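Local structure of hepatocyte growth factor-regulated tyrosine kinase substrate (Drosophila melanogaster, 1DVP) at residues 212-215 / 216-220. The protein is essential for endosome membrane invagination and multivesicular body formation, and promotes degradation of active tyrosine kinase receptors, potentially by sorting them into these bodies. Residues are numbered along the deposited sequence; the frame is centred on the assembly and turned at random.
Sequences GCFA and ALQRG. With ZN (zinc ion), chain C.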
loop_
_atom_site.group_PDB
_atom_site.type_symbol
_atom_site.label_atom_id
_atom_site.label_comp_id
_atom_site.label_asym_id
_atom_site.label_seq_id
_atom_site.Cartn_x
_atom_site.Cartn_y
_atom_site.Cartn_z
ATOM N N GLY A 212 12.724 7.111 -8.555
ATOM C CA GLY A 212 13.986 6.643 -7.998
ATOM C C GLY A 212 14.154 5.128 -8.095
ATOM O O GLY A 212 15.229 4.640 -8.469
ATOM N N CYS A 213 13.100 4.379 -7.727
ATOM C CA CYS A 213 13.110 2.892 -7.783
ATOM C C CYS A 213 13.151 2.391 -9.224
ATOM O O CYS A 213 13.868 1.468 -9.530
ATOM C CB CYS A 213 11.867 2.301 -7.051
ATOM S SG CYS A 213 12.089 2.426 -5.259
ATOM N N PHE A 214 12.377 2.989 -10.113
ATOM C CA PHE A 214 12.398 2.575 -11.510
ATOM C C PHE A 214 13.820 2.724 -12.082
ATOM O O PHE A 214 14.260 1.910 -12.915
ATOM C CB PHE A 214 11.479 3.451 -12.326
ATOM C CG PHE A 214 11.437 3.084 -13.765
ATOM C CD1 PHE A 214 10.557 2.124 -14.209
ATOM C CD2 PHE A 214 12.284 3.719 -14.686
ATOM C CE1 PHE A 214 10.502 1.794 -15.542
ATOM C CE2 PHE A 214 12.239 3.395 -16.036
ATOM C CZ PHE A 214 11.349 2.435 -16.465
ATOM N N ALA A 215 14.548 3.737 -11.610
ATOM C CA ALA A 215 15.909 3.956 -12.110
ATOM C C ALA A 215 16.851 2.913 -11.525
ATOM O O ALA A 215 17.683 2.344 -12.256
ATOM C CB ALA A 215 16.398 5.372 -11.763
ATOM N N ALA A 216 16.709 2.665 -10.219
ATOM C CA ALA A 216 17.556 1.717 -9.484
ATOM C C ALA A 216 17.359 0.289 -9.937
ATOM O O ALA A 216 18.330 -0.478 -9.995
ATOM C CB ALA A 216 17.318 1.839 -7.932
ATOM N N LEU A 217 16.109 -0.051 -10.244
ATOM C CA LEU A 217 15.725 -1.377 -10.727
ATOM C C LEU A 217 16.256 -1.569 -12.146
ATOM O O LEU A 217 16.596 -2.668 -12.550
ATOM C CB LEU A 217 14.194 -1.519 -10.758
ATOM C CG LEU A 217 13.480 -1.875 -9.433
ATOM C CD1 LEU A 217 11.979 -1.742 -9.621
ATOM C CD2 LEU A 217 13.841 -3.315 -8.961
ATOM N N GLN A 218 16.302 -0.470 -12.892
ATOM C CA GLN A 218 16.766 -0.503 -14.265
ATOM C C GLN A 218 18.270 -0.850 -14.258
ATOM O O GLN A 218 18.725 -1.551 -15.151
ATOM C CB GLN A 218 16.463 0.849 -14.940
ATOM C CG GLN A 218 16.428 0.841 -16.484
ATOM C CD GLN A 218 15.067 0.427 -17.122
ATOM O OE1 GLN A 218 14.669 0.989 -18.156
ATOM N NE2 GLN A 218 14.368 -0.553 -16.521
ATOM N N ARG A 219 19.006 -0.403 -13.228
ATOM C CA ARG A 219 20.451 -0.682 -13.054
ATOM C C ARG A 219 20.682 -2.110 -12.538
ATOM O O ARG A 219 20.837 -3.068 -13.327
ATOM C CB ARG A 219 21.081 0.268 -12.029
ATOM C CG ARG A 219 21.380 1.688 -12.488
ATOM C CD ARG A 219 20.836 2.728 -11.482
ATOM N NE ARG A 219 21.279 2.530 -10.097
ATOM C CZ ARG A 219 20.841 3.251 -9.058
ATOM N NH1 ARG A 219 19.939 4.232 -9.236
ATOM N NH2 ARG A 219 21.297 2.990 -7.829
ATOM N N GLY A 220 20.698 -2.253 -11.211
ATOM C CA GLY A 220 20.899 -3.550 -10.592
ATOM C C GLY A 220 20.044 -4.648 -11.210
ATOM O O GLY A 220 18.857 -4.795 -10.812
ATOM O OXT GLY A 220 20.541 -5.367 -12.107
HETATM ZN ZN ZN C . 10.081 3.588 -4.786
HETATM O O HOH W 1 17.752 5.608 -7.717
#
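Leu217 follows Cys213 by one helical turn, and the two are joined firmly: Leu217 N donates to Cys213 O at 2.8 Å, with an N-H...O angle of 160°. The helix itself brings Leu217 CB to 3.2 Å from Cys213 O; chi1 (-82°, CG anti to the carbonyl carbon) then sets Leu217 CG 3.4 Å from that oxygen. The leucine also packs on Cys196 and Leu198 of strand 194-198, while Phe214 touches Lys194 of that strand. This is the C-terminal helix of the FYVE zinc finger, packed on strand 194-198, which pairs antiparallel with strand 206-209; near its start Cys213 SG binds zinc at 2.4 Å, completing a four-cysteine site with Cys180, Cys183 and Cys210. The solvent side is looser. Gln218 runs alongside Phe214, amide and ring planes 43° apart, with OE1 no nearer than 4.0 Å to Phe214 CZ, and the bond from Gln218 N to Phe214 O is weak. Arg219, bent at chi2 and chi3, swings back along the helix: its CD passes 3.3 Å from Ala215 O, and one guanidinium face reaches Ala216 CA, offset toward the rim. Here a water donates to Gly212 O and accepts from Arg219 NH1 at 3.0 Å, linking the arginine to a carbonyl that already receives Ala216 N.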